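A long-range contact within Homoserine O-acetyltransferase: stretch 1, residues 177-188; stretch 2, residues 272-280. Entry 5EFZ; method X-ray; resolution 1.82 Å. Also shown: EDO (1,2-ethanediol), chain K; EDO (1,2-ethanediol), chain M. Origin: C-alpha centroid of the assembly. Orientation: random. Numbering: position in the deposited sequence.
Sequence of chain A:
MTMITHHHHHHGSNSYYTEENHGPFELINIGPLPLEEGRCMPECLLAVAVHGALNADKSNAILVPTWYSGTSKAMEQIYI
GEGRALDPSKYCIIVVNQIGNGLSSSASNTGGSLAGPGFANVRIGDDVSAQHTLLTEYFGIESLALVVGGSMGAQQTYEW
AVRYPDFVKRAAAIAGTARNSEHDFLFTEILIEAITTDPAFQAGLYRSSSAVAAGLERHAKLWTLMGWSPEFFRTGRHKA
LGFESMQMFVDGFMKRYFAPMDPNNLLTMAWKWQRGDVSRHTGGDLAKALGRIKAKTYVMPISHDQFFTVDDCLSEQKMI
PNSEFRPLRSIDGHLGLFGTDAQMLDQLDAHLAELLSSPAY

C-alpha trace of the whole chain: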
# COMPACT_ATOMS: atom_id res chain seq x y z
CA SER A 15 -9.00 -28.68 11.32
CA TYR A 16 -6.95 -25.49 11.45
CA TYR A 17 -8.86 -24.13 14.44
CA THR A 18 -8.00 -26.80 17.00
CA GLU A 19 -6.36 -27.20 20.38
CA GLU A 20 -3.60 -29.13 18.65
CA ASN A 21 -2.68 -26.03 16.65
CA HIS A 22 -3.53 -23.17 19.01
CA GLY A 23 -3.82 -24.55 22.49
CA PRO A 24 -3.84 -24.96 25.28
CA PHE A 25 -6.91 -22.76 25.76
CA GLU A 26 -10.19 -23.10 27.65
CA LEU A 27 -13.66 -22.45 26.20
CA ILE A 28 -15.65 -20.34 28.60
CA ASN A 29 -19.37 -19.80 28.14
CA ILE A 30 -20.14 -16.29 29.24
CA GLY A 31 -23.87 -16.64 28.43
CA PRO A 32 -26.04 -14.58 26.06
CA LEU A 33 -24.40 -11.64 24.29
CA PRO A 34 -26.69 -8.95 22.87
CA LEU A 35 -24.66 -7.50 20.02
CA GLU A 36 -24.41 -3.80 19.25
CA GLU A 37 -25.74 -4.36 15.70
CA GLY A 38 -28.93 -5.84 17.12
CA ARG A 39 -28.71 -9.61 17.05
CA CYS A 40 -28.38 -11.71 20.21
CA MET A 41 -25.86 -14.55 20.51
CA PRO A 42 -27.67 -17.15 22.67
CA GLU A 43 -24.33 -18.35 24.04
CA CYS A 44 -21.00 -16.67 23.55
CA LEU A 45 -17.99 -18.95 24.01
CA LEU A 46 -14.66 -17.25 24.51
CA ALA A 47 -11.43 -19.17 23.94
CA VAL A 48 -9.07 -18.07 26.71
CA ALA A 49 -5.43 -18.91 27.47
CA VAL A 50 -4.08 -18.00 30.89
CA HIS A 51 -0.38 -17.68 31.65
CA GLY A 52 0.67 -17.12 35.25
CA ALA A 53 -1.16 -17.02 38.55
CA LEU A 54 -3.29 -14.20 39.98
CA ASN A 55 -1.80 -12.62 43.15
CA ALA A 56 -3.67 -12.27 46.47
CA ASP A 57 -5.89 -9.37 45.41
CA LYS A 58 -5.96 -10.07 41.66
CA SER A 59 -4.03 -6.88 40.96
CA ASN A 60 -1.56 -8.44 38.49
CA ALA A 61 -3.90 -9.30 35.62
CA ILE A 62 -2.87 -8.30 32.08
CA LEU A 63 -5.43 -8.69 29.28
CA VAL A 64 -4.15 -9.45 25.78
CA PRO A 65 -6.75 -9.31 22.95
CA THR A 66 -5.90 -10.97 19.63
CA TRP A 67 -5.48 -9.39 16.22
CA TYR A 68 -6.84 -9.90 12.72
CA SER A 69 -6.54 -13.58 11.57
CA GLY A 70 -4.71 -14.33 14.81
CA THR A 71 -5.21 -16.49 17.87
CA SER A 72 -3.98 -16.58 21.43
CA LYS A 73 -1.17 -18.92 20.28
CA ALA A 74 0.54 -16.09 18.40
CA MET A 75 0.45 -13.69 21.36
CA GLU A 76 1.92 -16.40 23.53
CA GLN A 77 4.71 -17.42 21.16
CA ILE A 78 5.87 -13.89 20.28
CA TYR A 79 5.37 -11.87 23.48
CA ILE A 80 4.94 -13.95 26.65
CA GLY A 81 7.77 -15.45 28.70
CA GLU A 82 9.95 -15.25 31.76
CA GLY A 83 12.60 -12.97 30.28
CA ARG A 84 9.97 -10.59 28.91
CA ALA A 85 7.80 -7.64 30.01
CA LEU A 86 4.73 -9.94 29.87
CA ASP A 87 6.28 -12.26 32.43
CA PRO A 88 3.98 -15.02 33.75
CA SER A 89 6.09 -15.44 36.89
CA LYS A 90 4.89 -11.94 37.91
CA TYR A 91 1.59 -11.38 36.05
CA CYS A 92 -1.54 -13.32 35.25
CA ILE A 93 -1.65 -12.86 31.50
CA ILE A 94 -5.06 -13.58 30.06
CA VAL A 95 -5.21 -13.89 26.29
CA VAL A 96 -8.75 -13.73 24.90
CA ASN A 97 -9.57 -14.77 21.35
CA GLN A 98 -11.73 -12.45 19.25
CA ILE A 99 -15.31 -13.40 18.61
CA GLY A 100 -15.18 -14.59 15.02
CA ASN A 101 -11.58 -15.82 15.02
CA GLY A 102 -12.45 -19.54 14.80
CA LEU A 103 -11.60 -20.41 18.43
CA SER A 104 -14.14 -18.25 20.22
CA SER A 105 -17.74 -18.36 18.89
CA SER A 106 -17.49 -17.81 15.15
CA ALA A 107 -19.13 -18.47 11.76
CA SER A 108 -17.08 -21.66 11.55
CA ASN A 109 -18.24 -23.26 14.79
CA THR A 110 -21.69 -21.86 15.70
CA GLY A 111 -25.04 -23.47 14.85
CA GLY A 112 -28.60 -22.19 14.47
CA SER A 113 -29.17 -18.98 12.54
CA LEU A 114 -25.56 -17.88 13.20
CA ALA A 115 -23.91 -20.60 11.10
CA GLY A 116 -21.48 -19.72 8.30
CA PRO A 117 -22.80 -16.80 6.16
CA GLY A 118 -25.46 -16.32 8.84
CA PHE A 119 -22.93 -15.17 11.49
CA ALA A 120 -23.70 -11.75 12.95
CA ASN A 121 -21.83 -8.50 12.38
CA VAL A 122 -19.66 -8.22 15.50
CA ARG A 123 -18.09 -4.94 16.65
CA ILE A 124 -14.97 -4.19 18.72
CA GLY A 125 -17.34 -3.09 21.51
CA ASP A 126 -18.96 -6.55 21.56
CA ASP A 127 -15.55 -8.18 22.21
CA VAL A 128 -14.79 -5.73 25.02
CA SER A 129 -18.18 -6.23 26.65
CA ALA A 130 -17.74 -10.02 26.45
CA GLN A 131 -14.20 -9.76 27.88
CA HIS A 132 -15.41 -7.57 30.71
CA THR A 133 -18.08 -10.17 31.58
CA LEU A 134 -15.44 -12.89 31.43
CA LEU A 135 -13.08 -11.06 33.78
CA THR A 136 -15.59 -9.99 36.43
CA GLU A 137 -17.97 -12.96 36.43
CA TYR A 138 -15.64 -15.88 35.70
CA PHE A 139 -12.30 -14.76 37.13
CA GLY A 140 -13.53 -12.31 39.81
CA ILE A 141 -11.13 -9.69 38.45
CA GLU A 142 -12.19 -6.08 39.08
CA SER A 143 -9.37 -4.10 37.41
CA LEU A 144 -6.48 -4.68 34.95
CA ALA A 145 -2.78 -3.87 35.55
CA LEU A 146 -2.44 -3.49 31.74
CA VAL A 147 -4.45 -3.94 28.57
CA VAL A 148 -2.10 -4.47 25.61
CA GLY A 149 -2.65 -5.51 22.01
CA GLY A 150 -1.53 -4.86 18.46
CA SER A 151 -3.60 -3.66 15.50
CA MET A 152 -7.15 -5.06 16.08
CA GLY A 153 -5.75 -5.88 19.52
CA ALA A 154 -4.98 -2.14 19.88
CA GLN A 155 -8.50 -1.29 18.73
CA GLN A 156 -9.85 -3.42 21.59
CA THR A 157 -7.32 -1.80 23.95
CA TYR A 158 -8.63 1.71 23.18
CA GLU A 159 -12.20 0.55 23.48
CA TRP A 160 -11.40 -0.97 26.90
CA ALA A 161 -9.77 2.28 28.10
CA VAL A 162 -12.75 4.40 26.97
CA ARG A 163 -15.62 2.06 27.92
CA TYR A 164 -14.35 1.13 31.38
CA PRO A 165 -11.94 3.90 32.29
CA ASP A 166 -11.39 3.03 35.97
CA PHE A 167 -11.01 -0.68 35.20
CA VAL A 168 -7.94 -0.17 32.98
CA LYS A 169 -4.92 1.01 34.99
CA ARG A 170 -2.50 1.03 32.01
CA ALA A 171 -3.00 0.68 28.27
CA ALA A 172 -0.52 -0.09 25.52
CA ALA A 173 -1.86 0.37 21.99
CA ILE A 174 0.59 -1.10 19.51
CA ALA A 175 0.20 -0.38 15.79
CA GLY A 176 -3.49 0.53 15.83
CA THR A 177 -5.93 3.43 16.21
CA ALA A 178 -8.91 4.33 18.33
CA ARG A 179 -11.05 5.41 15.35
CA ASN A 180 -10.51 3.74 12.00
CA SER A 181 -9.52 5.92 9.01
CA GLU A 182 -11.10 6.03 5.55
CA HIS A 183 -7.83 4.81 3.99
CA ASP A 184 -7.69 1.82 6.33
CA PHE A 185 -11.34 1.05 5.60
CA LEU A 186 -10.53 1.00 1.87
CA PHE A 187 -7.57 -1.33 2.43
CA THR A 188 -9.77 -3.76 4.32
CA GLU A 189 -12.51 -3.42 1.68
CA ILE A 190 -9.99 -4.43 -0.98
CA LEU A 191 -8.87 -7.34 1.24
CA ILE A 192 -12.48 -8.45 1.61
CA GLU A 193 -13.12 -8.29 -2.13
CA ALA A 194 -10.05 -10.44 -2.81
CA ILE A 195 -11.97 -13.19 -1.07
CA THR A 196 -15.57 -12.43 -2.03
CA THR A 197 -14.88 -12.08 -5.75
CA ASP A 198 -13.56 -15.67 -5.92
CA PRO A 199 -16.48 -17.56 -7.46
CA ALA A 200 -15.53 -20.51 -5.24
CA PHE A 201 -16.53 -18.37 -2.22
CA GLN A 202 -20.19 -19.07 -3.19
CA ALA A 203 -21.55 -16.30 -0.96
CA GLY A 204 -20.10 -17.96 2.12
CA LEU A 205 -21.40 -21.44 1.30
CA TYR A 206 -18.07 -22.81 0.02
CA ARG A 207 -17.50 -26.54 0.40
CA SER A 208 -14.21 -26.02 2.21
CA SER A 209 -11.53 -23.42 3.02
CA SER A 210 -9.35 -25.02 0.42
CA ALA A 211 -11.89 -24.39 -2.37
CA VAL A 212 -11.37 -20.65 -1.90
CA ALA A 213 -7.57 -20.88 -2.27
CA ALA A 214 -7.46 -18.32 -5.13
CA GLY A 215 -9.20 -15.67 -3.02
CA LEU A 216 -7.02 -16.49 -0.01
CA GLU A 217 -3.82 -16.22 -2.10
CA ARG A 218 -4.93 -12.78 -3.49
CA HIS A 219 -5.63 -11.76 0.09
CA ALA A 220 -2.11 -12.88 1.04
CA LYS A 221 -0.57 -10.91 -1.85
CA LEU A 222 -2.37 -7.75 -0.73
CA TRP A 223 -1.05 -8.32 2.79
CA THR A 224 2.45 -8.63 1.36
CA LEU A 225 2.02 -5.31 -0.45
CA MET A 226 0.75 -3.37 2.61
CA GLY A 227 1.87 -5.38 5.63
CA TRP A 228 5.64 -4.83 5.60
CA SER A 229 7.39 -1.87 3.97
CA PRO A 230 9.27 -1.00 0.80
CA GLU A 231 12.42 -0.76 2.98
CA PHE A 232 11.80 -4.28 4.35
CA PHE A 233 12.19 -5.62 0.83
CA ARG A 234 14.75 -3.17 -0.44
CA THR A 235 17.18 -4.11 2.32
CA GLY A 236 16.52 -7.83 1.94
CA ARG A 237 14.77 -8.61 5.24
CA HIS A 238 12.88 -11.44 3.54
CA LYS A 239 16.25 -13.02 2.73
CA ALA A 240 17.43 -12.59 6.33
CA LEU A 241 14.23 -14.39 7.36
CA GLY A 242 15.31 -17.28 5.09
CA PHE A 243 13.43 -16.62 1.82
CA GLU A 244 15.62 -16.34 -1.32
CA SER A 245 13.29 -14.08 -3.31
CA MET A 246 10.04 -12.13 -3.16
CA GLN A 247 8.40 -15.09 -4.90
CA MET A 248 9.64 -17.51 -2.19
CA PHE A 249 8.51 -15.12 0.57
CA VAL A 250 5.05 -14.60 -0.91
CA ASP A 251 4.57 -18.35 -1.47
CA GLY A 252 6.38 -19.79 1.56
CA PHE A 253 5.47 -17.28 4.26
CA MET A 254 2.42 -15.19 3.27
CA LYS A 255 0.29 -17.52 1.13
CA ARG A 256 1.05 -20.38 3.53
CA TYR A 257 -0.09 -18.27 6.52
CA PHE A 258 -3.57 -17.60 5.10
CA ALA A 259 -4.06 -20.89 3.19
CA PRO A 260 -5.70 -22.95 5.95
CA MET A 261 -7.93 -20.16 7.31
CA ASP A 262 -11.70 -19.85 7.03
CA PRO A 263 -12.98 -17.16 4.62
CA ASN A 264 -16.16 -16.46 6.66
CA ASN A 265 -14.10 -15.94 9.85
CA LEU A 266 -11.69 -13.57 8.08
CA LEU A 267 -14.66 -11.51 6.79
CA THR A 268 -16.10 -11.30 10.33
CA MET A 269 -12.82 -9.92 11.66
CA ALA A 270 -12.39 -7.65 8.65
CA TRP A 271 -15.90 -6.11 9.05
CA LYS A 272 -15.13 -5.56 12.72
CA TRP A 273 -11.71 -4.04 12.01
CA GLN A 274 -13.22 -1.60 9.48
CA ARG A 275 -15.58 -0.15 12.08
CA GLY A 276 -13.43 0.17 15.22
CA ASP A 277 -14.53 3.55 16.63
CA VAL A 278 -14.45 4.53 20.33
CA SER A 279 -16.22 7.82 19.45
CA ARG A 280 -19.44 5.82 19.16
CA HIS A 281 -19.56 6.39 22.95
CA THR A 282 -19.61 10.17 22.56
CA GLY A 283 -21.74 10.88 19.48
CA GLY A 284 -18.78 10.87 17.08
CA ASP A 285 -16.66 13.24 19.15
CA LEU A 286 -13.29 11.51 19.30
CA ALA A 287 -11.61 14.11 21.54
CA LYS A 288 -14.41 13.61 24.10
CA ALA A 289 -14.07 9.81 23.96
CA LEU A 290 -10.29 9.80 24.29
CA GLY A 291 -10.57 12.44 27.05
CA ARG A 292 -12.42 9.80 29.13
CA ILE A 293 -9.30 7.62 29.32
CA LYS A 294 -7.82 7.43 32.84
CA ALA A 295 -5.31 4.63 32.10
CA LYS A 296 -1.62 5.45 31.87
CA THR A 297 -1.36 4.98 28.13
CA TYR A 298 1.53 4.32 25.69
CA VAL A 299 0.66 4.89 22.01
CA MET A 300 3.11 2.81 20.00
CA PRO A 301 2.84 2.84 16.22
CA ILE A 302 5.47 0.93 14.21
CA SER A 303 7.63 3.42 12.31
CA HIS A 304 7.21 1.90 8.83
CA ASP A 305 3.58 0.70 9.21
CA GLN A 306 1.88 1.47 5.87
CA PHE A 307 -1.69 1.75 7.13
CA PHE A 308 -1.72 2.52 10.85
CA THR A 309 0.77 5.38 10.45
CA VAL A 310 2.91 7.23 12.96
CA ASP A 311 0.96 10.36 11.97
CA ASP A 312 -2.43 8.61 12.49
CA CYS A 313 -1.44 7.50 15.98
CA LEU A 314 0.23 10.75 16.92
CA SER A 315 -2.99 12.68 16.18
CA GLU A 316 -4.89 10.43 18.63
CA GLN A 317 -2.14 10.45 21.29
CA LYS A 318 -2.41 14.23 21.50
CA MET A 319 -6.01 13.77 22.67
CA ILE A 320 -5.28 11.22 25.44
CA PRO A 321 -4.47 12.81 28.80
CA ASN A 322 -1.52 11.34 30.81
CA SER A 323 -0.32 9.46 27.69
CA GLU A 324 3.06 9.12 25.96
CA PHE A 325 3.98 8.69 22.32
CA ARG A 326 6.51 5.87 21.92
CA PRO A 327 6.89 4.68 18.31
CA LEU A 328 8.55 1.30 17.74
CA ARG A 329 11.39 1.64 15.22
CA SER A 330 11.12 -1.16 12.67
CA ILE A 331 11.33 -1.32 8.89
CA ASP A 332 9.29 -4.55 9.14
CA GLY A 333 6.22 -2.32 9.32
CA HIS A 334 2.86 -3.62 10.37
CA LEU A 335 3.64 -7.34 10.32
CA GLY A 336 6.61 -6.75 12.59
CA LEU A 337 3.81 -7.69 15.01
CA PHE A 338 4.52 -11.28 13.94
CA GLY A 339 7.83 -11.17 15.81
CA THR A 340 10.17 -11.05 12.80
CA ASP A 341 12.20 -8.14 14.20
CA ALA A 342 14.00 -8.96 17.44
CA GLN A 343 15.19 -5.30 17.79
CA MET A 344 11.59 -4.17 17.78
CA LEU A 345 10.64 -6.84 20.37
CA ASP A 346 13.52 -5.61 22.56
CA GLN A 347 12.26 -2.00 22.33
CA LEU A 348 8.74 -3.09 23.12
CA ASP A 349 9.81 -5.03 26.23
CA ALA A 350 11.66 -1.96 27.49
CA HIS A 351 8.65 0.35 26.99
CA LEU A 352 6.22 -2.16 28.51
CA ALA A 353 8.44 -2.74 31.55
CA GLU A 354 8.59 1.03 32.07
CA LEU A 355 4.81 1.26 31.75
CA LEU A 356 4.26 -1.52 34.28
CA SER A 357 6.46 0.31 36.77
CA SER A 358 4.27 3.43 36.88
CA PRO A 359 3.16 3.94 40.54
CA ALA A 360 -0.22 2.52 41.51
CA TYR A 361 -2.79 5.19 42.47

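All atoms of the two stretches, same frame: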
# COMPACT_ATOMS: atom_id res chain seq x y z
N THR A 177 -5.30 2.15 15.86
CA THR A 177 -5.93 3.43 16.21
C THR A 177 -7.24 3.24 16.96
O THR A 177 -7.83 2.14 16.99
CB THR A 177 -6.22 4.27 14.95
OG1 THR A 177 -6.97 3.46 14.04
CG2 THR A 177 -4.93 4.72 14.25
N ALA A 178 -7.69 4.33 17.56
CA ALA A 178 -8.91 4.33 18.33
C ALA A 178 -10.14 4.56 17.45
O ALA A 178 -11.23 4.15 17.80
CB ALA A 178 -8.83 5.40 19.44
N ARG A 179 -9.97 5.25 16.32
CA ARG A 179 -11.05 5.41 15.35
C ARG A 179 -10.50 5.15 13.96
O ARG A 179 -9.54 5.79 13.54
CB ARG A 179 -11.67 6.81 15.38
CG ARG A 179 -12.78 6.99 14.31
CD ARG A 179 -13.72 8.15 14.64
NE ARG A 179 -13.09 9.45 14.45
CZ ARG A 179 -13.65 10.61 14.80
NH1 ARG A 179 -14.87 10.64 15.37
NH2 ARG A 179 -12.99 11.74 14.58
N ASN A 180 -11.10 4.21 13.24
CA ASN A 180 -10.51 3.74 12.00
C ASN A 180 -10.60 4.79 10.88
O ASN A 180 -11.63 5.48 10.74
CB ASN A 180 -11.18 2.42 11.58
CG ASN A 180 -10.39 1.68 10.53
OD1 ASN A 180 -10.95 1.19 9.53
ND2 ASN A 180 -9.08 1.61 10.72
N SER A 181 -9.54 4.91 10.08
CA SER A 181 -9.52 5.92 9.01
C SER A 181 -10.23 5.45 7.75
O SER A 181 -10.47 4.25 7.59
CB SER A 181 -8.09 6.28 8.64
OG SER A 181 -7.42 5.13 8.12
N GLU A 182 -10.49 6.39 6.84
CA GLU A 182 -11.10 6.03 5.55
C GLU A 182 -10.12 5.21 4.69
O GLU A 182 -10.53 4.28 3.99
CB GLU A 182 -11.54 7.28 4.78
CG GLU A 182 -12.76 8.02 5.36
CD GLU A 182 -13.29 9.10 4.39
OE1 GLU A 182 -12.64 10.16 4.23
OE2 GLU A 182 -14.36 8.87 3.78
N HIS A 183 -8.83 5.54 4.77
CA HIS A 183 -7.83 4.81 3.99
C HIS A 183 -7.73 3.37 4.49
O HIS A 183 -7.57 2.44 3.70
CB HIS A 183 -6.46 5.53 4.08
CG HIS A 183 -5.35 4.83 3.35
ND1 HIS A 183 -4.48 3.95 3.98
CD2 HIS A 183 -4.93 4.92 2.07
CE1 HIS A 183 -3.60 3.50 3.10
NE2 HIS A 183 -3.85 4.07 1.93
N ASP A 184 -7.81 3.17 5.81
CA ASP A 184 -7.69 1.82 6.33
C ASP A 184 -8.94 1.00 5.97
O ASP A 184 -8.87 -0.20 5.67
CB ASP A 184 -7.48 1.86 7.85
CG ASP A 184 -7.03 0.54 8.41
OD1 ASP A 184 -6.36 -0.24 7.68
OD2 ASP A 184 -7.32 0.28 9.59
N PHE A 185 -10.10 1.67 6.01
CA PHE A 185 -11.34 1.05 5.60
C PHE A 185 -11.28 0.58 4.15
O PHE A 185 -11.72 -0.53 3.82
CB PHE A 185 -12.50 2.04 5.77
CG PHE A 185 -13.87 1.43 5.51
CD1 PHE A 185 -14.37 1.31 4.21
CD2 PHE A 185 -14.68 1.06 6.57
CE1 PHE A 185 -15.64 0.75 3.98
CE2 PHE A 185 -15.95 0.52 6.34
CZ PHE A 185 -16.43 0.35 5.05
N LEU A 186 -10.73 1.42 3.27
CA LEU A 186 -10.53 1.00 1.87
C LEU A 186 -9.59 -0.21 1.72
O LEU A 186 -9.86 -1.14 0.93
CB LEU A 186 -9.97 2.18 1.06
CG LEU A 186 -9.59 1.84 -0.39
CD1 LEU A 186 -10.85 1.54 -1.24
CD2 LEU A 186 -8.82 3.02 -0.99
N PHE A 187 -8.47 -0.19 2.44
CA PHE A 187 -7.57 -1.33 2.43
C PHE A 187 -8.31 -2.62 2.79
O PHE A 187 -8.20 -3.64 2.12
CB PHE A 187 -6.44 -1.09 3.43
CG PHE A 187 -5.55 -2.28 3.67
CD1 PHE A 187 -5.09 -3.05 2.62
CD2 PHE A 187 -5.10 -2.58 4.97
CE1 PHE A 187 -4.21 -4.16 2.86
CE2 PHE A 187 -4.25 -3.69 5.21
CZ PHE A 187 -3.81 -4.46 4.16
N THR A 188 -9.06 -2.57 3.88
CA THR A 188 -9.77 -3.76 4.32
C THR A 188 -10.89 -4.13 3.34
O THR A 188 -11.16 -5.30 3.12
CB THR A 188 -10.31 -3.57 5.71
OG1 THR A 188 -9.21 -3.16 6.56
CG2 THR A 188 -10.87 -4.92 6.22
N LYS A 272 -15.30 -6.10 11.37
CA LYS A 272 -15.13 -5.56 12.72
C LYS A 272 -14.02 -4.50 12.71
O LYS A 272 -14.16 -3.39 13.24
CB LYS A 272 -14.79 -6.68 13.69
CG LYS A 272 -14.67 -6.23 15.15
CD LYS A 272 -14.08 -7.35 16.03
CE LYS A 272 -14.81 -8.69 15.88
NZ LYS A 272 -14.21 -9.62 16.92
N TRP A 273 -12.89 -4.90 12.14
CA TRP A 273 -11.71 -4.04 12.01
C TRP A 273 -12.08 -2.72 11.32
O TRP A 273 -11.70 -1.64 11.77
CB TRP A 273 -10.63 -4.82 11.23
CG TRP A 273 -9.41 -4.09 10.69
CD1 TRP A 273 -8.92 -2.85 11.03
CD2 TRP A 273 -8.53 -4.62 9.69
NE1 TRP A 273 -7.78 -2.57 10.26
CE2 TRP A 273 -7.53 -3.65 9.44
CE3 TRP A 273 -8.51 -5.81 8.96
CZ2 TRP A 273 -6.51 -3.85 8.49
CZ3 TRP A 273 -7.50 -6.01 8.01
CH2 TRP A 273 -6.51 -5.03 7.79
N GLN A 274 -12.82 -2.81 10.21
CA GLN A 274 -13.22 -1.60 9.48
C GLN A 274 -13.94 -0.55 10.33
O GLN A 274 -13.91 0.64 10.02
CB GLN A 274 -14.17 -1.99 8.33
CG GLN A 274 -13.47 -2.58 7.14
CD GLN A 274 -14.44 -2.86 6.00
OE1 GLN A 274 -15.50 -3.46 6.21
NE2 GLN A 274 -14.09 -2.40 4.78
N ARG A 275 -14.64 -1.02 11.35
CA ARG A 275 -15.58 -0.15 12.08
C ARG A 275 -15.16 0.20 13.50
O ARG A 275 -15.92 0.84 14.22
CB ARG A 275 -16.95 -0.81 12.09
CG ARG A 275 -17.67 -0.61 10.74
CD ARG A 275 -18.71 -1.67 10.46
NE ARG A 275 -19.21 -1.51 9.09
CZ ARG A 275 -18.61 -2.03 8.01
NH1 ARG A 275 -17.51 -2.76 8.14
NH2 ARG A 275 -19.11 -1.80 6.81
N GLY A 276 -13.94 -0.20 13.89
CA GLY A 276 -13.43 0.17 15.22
C GLY A 276 -13.54 1.69 15.41
O GLY A 276 -13.01 2.45 14.60
N ASP A 277 -14.23 2.13 16.45
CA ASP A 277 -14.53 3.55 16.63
C ASP A 277 -15.00 3.82 18.07
O ASP A 277 -16.17 3.64 18.39
CB ASP A 277 -15.60 4.00 15.62
CG ASP A 277 -15.98 5.46 15.79
OD1 ASP A 277 -15.31 6.20 16.56
OD2 ASP A 277 -16.97 5.87 15.15
N VAL A 278 -14.08 4.26 18.94
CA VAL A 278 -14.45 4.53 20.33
C VAL A 278 -15.33 5.78 20.44
O VAL A 278 -15.93 6.01 21.49
CB VAL A 278 -13.19 4.72 21.25
CG1 VAL A 278 -12.29 3.48 21.24
CG2 VAL A 278 -12.38 5.97 20.82
N SER A 279 -15.38 6.61 19.40
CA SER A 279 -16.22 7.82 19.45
C SER A 279 -17.72 7.50 19.36
O SER A 279 -18.57 8.37 19.58
CB SER A 279 -15.84 8.82 18.34
OG SER A 279 -16.36 8.45 17.06
N ARG A 280 -18.05 6.25 19.05
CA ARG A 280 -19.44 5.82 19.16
C ARG A 280 -19.99 6.06 20.59
O ARG A 280 -21.19 6.23 20.78
CB ARG A 280 -19.59 4.35 18.76
CG ARG A 280 -19.32 4.12 17.27
CD ARG A 280 -19.34 2.64 16.91
NE ARG A 280 -20.68 2.06 17.04
CZ ARG A 280 -21.63 2.17 16.11
NH1 ARG A 280 -21.41 2.86 14.99
NH2 ARG A 280 -22.81 1.59 16.32
C1 EDO K . -15.06 3.48 9.87
O1 EDO K . -13.97 3.99 9.08
C2 EDO K . -15.38 4.41 11.05
O2 EDO K . -14.22 5.00 11.70
C1 EDO M . -6.67 7.96 12.77
O1 EDO M . -7.80 7.41 12.10
C2 EDO M . -7.13 9.17 13.58
O2 EDO M . -8.28 8.84 14.37

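Segments remote in sequence often meet through a short backbone pairing that fixes the register, while side chains supply the packing beyond it. Homoserine O-acetyltransferase offers a compact example, in which 713 Å² of surface, summed over both sides, is buried between two stretches whose touching residues are at least 85 positions apart in sequence. The pairing is a single bridge, Arg179 with Asp277. Two hydrogen bonds flank it: Val278 N donates to Ala178 O at 3.1 Å, and Asn180 N donates to Gly276 O at 2.9 Å. Past the bridge, stretch 1 turns into a helix, whose start is capped by Ser181 OG accepting from Asp184 N at 3.1 Å, and this helix lies beside the helical residues of stretch 2.

The side chains continue the contact from the bridge to the helices. Near the bridge, Ala178 CB packs against Val278 CG2 at 3.9 Å, and Arg179, with chi1 and chi2 t and chi3 p, brings NH1 to Ser279 OG, to which it donates at 3.1 Å. Ser279 OG in turn donates to Asp277 OD1 at 2.5 Å, so the serine relays between arginine and carboxylate.

Between the helices, polar and aromatic contacts are interleaved. Gln274 NE2 donates to the backbone atom Phe185 O at 3.2 Å; the same side chain lies over the phenylalanine ring, its CG 4.3 Å from the ring centroid of Phe185 in an off-centre CH-pi contact. The Phe185 ring also meets one face of the Arg275 guanidinium.

Trp273 shows how one indole can serve several partners. At the indole edge, Trp273 NE1 donates to Asp184 OD2 at 3.0 Å, while Thr188 OG1 sits over a face, 3.4 Å from Trp273 CE2. Phe187 CE2 approaches Trp273 CH2 at 3.7 Å, with the ring planes at 83°. The indole edge thus takes both the NE1 hydrogen bond and the approach of Phe187, while Thr188 lies over a face.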